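PLP-Dependent L-Arginine Hydroxylase MppP (Streptomyces wadayamensis, PDB 6C9B) is a pyridoxal-phosphate-dependent oxidase that acts on L-arginine, yielding 4-hydroxy-2-ketoarginine and 2-ketoarginine. Local coordinates at residues D201-L206 / C211-I216; R172-Q177 / T183-D188. All blocks are in the same frame, centred on the assembly; numbering follows the deposited sequence.

Contact 1: residues D201-L206 / C211-I216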
# COMPACT_ATOMS: atom_id res chain seq x y z
N ASP B 201 -9.46 -5.26 -26.62
CA ASP B 201 -9.51 -6.21 -25.49
C ASP B 201 -8.17 -6.93 -25.37
O ASP B 201 -7.84 -7.81 -26.17
CB ASP B 201 -10.65 -7.20 -25.72
CG ASP B 201 -10.92 -8.07 -24.50
OD1 ASP B 201 -10.01 -8.23 -23.66
OD2 ASP B 201 -12.06 -8.57 -24.38
N HIS B 202 -7.36 -6.54 -24.37
CA HIS B 202 -6.04 -7.14 -24.18
C HIS B 202 -6.13 -8.56 -23.65
O HIS B 202 -5.28 -9.40 -23.96
CB HIS B 202 -5.22 -6.30 -23.18
CG HIS B 202 -4.74 -4.99 -23.72
ND1 HIS B 202 -5.52 -4.18 -24.51
CD2 HIS B 202 -3.56 -4.33 -23.55
CE1 HIS B 202 -4.84 -3.10 -24.83
NE2 HIS B 202 -3.65 -3.16 -24.27
N TYR B 203 -7.14 -8.83 -22.84
CA TYR B 203 -7.27 -10.16 -22.26
C TYR B 203 -7.63 -11.19 -23.32
O TYR B 203 -7.17 -12.33 -23.26
CB TYR B 203 -8.29 -10.11 -21.12
CG TYR B 203 -7.79 -9.21 -20.02
CD1 TYR B 203 -6.92 -9.70 -19.06
CD2 TYR B 203 -8.14 -7.85 -19.97
CE1 TYR B 203 -6.42 -8.88 -18.06
CE2 TYR B 203 -7.63 -7.03 -18.96
CZ TYR B 203 -6.76 -7.57 -18.01
OH TYR B 203 -6.23 -6.81 -17.01
N ALA B 204 -8.43 -10.79 -24.31
CA ALA B 204 -8.72 -11.68 -25.42
C ALA B 204 -7.46 -12.06 -26.17
O ALA B 204 -7.24 -13.23 -26.49
CB ALA B 204 -9.73 -11.01 -26.35
N VAL B 205 -6.59 -11.07 -26.42
CA VAL B 205 -5.32 -11.34 -27.08
C VAL B 205 -4.47 -12.28 -26.24
O VAL B 205 -3.95 -13.29 -26.73
CB VAL B 205 -4.57 -10.02 -27.36
CG1 VAL B 205 -3.20 -10.31 -27.99
CG2 VAL B 205 -5.40 -9.12 -28.29
N LEU B 206 -4.32 -11.98 -24.96
CA LEU B 206 -3.46 -12.79 -24.10
C LEU B 206 -3.97 -14.22 -23.98
O LEU B 206 -3.18 -15.17 -24.04
CB LEU B 206 -3.36 -12.15 -22.71
CG LEU B 206 -2.63 -10.82 -22.70
CD1 LEU B 206 -2.85 -10.14 -21.37
CD2 LEU B 206 -1.14 -10.97 -23.00
N CYS B 211 -0.00 -17.55 -23.59
CA CYS B 211 1.19 -17.37 -22.79
C CYS B 211 0.83 -17.20 -21.31
O CYS B 211 -0.34 -17.01 -20.94
CB CYS B 211 1.97 -16.15 -23.29
SG CYS B 211 1.04 -14.57 -23.11
N ARG B 212 1.84 -17.35 -20.47
CA ARG B 212 1.72 -16.93 -19.08
C ARG B 212 1.71 -15.43 -19.06
O ARG B 212 2.54 -14.81 -19.73
CB ARG B 212 2.89 -17.45 -18.25
CG ARG B 212 3.04 -18.96 -18.28
CD ARG B 212 4.48 -19.35 -17.91
NE ARG B 212 4.78 -19.03 -16.51
CZ ARG B 212 6.01 -18.84 -16.04
NH1 ARG B 212 7.06 -18.92 -16.84
NH2 ARG B 212 6.20 -18.55 -14.77
N TRP B 213 0.79 -14.83 -18.30
CA TRP B 213 0.69 -13.38 -18.34
C TRP B 213 0.21 -12.80 -17.01
O TRP B 213 -0.46 -13.46 -16.21
CB TRP B 213 -0.25 -12.88 -19.47
CG TRP B 213 -1.65 -13.45 -19.45
CD1 TRP B 213 -2.11 -14.51 -20.20
CD2 TRP B 213 -2.78 -13.00 -18.66
NE1 TRP B 213 -3.43 -14.75 -19.92
CE2 TRP B 213 -3.86 -13.85 -18.99
CE3 TRP B 213 -2.97 -11.99 -17.71
CZ2 TRP B 213 -5.13 -13.71 -18.40
CZ3 TRP B 213 -4.23 -11.86 -17.12
CH2 TRP B 213 -5.29 -12.72 -17.47
N VAL B 214 0.55 -11.54 -16.82
CA VAL B 214 0.09 -10.74 -15.70
C VAL B 214 -0.19 -9.36 -16.24
O VAL B 214 0.58 -8.85 -17.05
CB VAL B 214 1.15 -10.66 -14.58
CG1 VAL B 214 0.72 -9.64 -13.50
CG2 VAL B 214 1.36 -11.99 -13.96
N VAL B 215 -1.29 -8.75 -15.80
CA VAL B 215 -1.59 -7.37 -16.14
C VAL B 215 -1.84 -6.64 -14.84
O VAL B 215 -2.58 -7.13 -13.99
CB VAL B 215 -2.81 -7.22 -17.06
CG1 VAL B 215 -3.05 -5.73 -17.39
CG2 VAL B 215 -2.64 -8.04 -18.33
N ILE B 216 -1.23 -5.47 -14.69
CA ILE B 216 -1.51 -4.62 -13.54
C ILE B 216 -2.28 -3.43 -14.06
O ILE B 216 -1.72 -2.53 -14.68
CB ILE B 216 -0.24 -4.17 -12.82
CG1 ILE B 216 0.52 -5.39 -12.30
CG2 ILE B 216 -0.62 -3.30 -11.63
CD1 ILE B 216 1.89 -5.07 -11.65

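Contact 2: residues R172-Q177 / T183-D188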
# COMPACT_ATOMS: atom_id res chain seq x y z
N ARG B 172 -0.23 -9.14 -29.85
CA ARG B 172 -0.49 -10.52 -30.25
C ARG B 172 0.81 -11.24 -30.55
O ARG B 172 1.04 -12.36 -30.07
CB ARG B 172 -1.43 -10.55 -31.46
CG ARG B 172 -1.67 -11.96 -32.01
CD ARG B 172 -2.69 -11.94 -33.15
NE ARG B 172 -3.96 -11.41 -32.67
CZ ARG B 172 -4.49 -10.23 -33.01
NH1 ARG B 172 -5.65 -9.87 -32.47
NH2 ARG B 172 -3.89 -9.42 -33.88
N ARG B 173 1.68 -10.61 -31.34
CA ARG B 173 2.94 -11.26 -31.69
C ARG B 173 3.82 -11.47 -30.47
O ARG B 173 4.45 -12.53 -30.31
CB ARG B 173 3.68 -10.45 -32.75
CG ARG B 173 4.98 -11.10 -33.20
CD ARG B 173 4.72 -12.43 -33.94
NE ARG B 173 5.91 -13.27 -33.97
CZ ARG B 173 5.92 -14.60 -33.85
NH1 ARG B 173 4.80 -15.30 -33.67
NH2 ARG B 173 7.09 -15.24 -33.89
N LEU B 174 3.88 -10.48 -29.58
CA LEU B 174 4.69 -10.61 -28.38
C LEU B 174 4.17 -11.74 -27.48
O LEU B 174 4.94 -12.52 -26.92
CB LEU B 174 4.69 -9.28 -27.64
CG LEU B 174 5.59 -9.12 -26.42
CD1 LEU B 174 7.05 -9.35 -26.77
CD2 LEU B 174 5.41 -7.70 -25.88
N ALA B 175 2.85 -11.82 -27.32
CA ALA B 175 2.29 -12.90 -26.52
C ALA B 175 2.54 -14.26 -27.16
O ALA B 175 2.80 -15.25 -26.46
CB ALA B 175 0.79 -12.67 -26.30
N GLU B 176 2.46 -14.35 -28.49
CA GLU B 176 2.81 -15.60 -29.16
C GLU B 176 4.27 -15.96 -28.92
O GLU B 176 4.58 -17.13 -28.67
CB GLU B 176 2.53 -15.50 -30.66
CG GLU B 176 1.06 -15.39 -31.00
CD GLU B 176 0.83 -15.12 -32.47
OE1 GLU B 176 1.81 -14.96 -33.23
OE2 GLU B 176 -0.34 -15.03 -32.88
N GLN B 177 5.19 -14.98 -29.02
CA GLN B 177 6.60 -15.23 -28.76
C GLN B 177 6.83 -15.71 -27.33
O GLN B 177 7.58 -16.67 -27.10
CB GLN B 177 7.45 -13.98 -29.02
CG GLN B 177 7.49 -13.48 -30.46
CD GLN B 177 8.66 -12.58 -30.66
OE1 GLN B 177 8.58 -11.35 -30.39
NE2 GLN B 177 9.79 -13.17 -31.05
N THR B 183 7.88 -17.71 -21.58
CA THR B 183 8.17 -16.47 -20.90
C THR B 183 6.88 -15.86 -20.33
O THR B 183 5.82 -15.97 -20.95
CB THR B 183 8.80 -15.49 -21.90
OG1 THR B 183 9.74 -16.18 -22.72
CG2 THR B 183 9.51 -14.35 -21.21
N VAL B 184 6.99 -15.18 -19.19
CA VAL B 184 5.87 -14.40 -18.66
C VAL B 184 5.78 -13.07 -19.41
O VAL B 184 6.78 -12.35 -19.52
CB VAL B 184 6.03 -14.13 -17.15
CG1 VAL B 184 4.90 -13.27 -16.65
CG2 VAL B 184 6.08 -15.43 -16.35
N LEU B 185 4.60 -12.73 -19.91
CA LEU B 185 4.35 -11.39 -20.46
C LEU B 185 3.60 -10.59 -19.39
O LEU B 185 2.51 -10.98 -18.98
CB LEU B 185 3.54 -11.46 -21.75
CG LEU B 185 3.21 -10.11 -22.42
CD1 LEU B 185 4.42 -9.27 -22.61
CD2 LEU B 185 2.55 -10.40 -23.75
N ALA B 186 4.19 -9.48 -18.96
CA ALA B 186 3.60 -8.63 -17.92
C ALA B 186 3.33 -7.27 -18.51
O ALA B 186 4.19 -6.72 -19.20
CB ALA B 186 4.53 -8.48 -16.73
N LEU B 187 2.15 -6.72 -18.23
CA LEU B 187 1.75 -5.43 -18.74
C LEU B 187 1.38 -4.53 -17.58
O LEU B 187 0.71 -4.97 -16.64
CB LEU B 187 0.55 -5.51 -19.68
CG LEU B 187 0.63 -6.45 -20.86
CD1 LEU B 187 -0.67 -6.33 -21.63
CD2 LEU B 187 1.81 -6.10 -21.70
N ASP B 188 1.81 -3.26 -17.65
CA ASP B 188 1.37 -2.21 -16.73
C ASP B 188 0.53 -1.24 -17.54
O ASP B 188 1.05 -0.56 -18.44
CB ASP B 188 2.57 -1.52 -16.08
CG ASP B 188 2.17 -0.35 -15.20
OD1 ASP B 188 1.08 0.25 -15.40
OD2 ASP B 188 2.97 0.01 -14.31

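Contact 1: residues D201-L206 / C211-I216
L206 lays its CB over one face of the W213 indole, 3.8 Å from the centroid of the five-membered ring and 14° off its normal, a clear CH-pi contact. Y203 reaches the indole from one turn nearer the start of the helix: the edge of its ring points at the W213 six-membered ring in an offset edge-to-face pair, planes at 69° and centroids 5.6 Å apart. The W213 CB points toward the helix, and with CG between the backbone N and the carbonyl carbon (chi1 55°) the indole lies along it, meeting L206 and Y203. Two residues on, V215 sets its CG2 3.7 Å from L206 CD1 and its CG1 3.4 Å from Y203 OH. That hydroxyl is hydrogen-bonded to E217, which fixes the far end of the ring. At C211, the loop end of the contact, the packing slackens, with L206 CD2 4.2 Å from C211 SG.

The outward side of the helix is different. A204 is exposed, and its N gives a 3.1 Å capping bond to OD1 of D201, the N-cap residue, while D201 OD2 takes a hydrogen bond from G76 N. Segment 202-206 runs nearly antiparallel to 212-216, in the beta-alpha-beta unit of 184-188, 202-209 and 212-218. No hydrogen bond spans the segments: aromatic and aliphatic packing joins helix and strand, and polar bonds fix the helix start and tyrosine hydroxyl.

Contact 2: residues R172-Q177 / T183-D188
No ring takes part where L174 and A175 meet L185; the flat groups lie on another side of the helix. There the R173 guanidinium has Q177 CG over one face, 3.6 Å above its plane, and E176 OE1 at its edge. The bond from R173 NH1 to E176 OE1 is 3.0 Å long, lies within 4° of the guanidinium plane and uses the anti lone pair of the carboxylate oxygen. D141 forms a second salt bridge to R173, through NE.

Facing the sheet, L185 splits its two methyls between neighbouring helix residues. CD1 lies 3.8 Å from L174 CD2, and CD2 rests 3.7 Å from A175 CA. The L185 CB points toward the helix and, with CG anti to the backbone N (chi1 180°), the two methyls reach L174 and A175. The short side chain at A175 is consistent with the close approach, 6.6 Å between the CA atoms of A175 and L185. L171 and C178 of the same helix also touch L185, and L206 packs on it from helix 202-209.

This seats helix 168-181 on strand 184-188 within a beta-alpha-beta unit. The join is purely apolar, resting on shape and burial, whereas the charged pairs tie the helix to itself and to D141.

How the contacts relate
Contact 2 closes before contact 1 opens, and strand 184-188 leads into helix 202-209, so the two form successive beta-alpha-beta steps on one face of the seven-stranded sheet. Their strands, 184-188 and 212-218, are parallel neighbours, probably bonded through L187 N to V214 O and I216 N to L187 O. Both interfaces are buried; surface character appears on the helices, at A204 in contact 1 and R173 in contact 2. Contact 1 buries more area and relies on aromatic rings, whereas contact 2 is aliphatic and smaller. The helices meet too, R172 on V205 and A175 on A209, while C211 on A175 and L206 on L185 link the two contacts, making the apolar layer continuous.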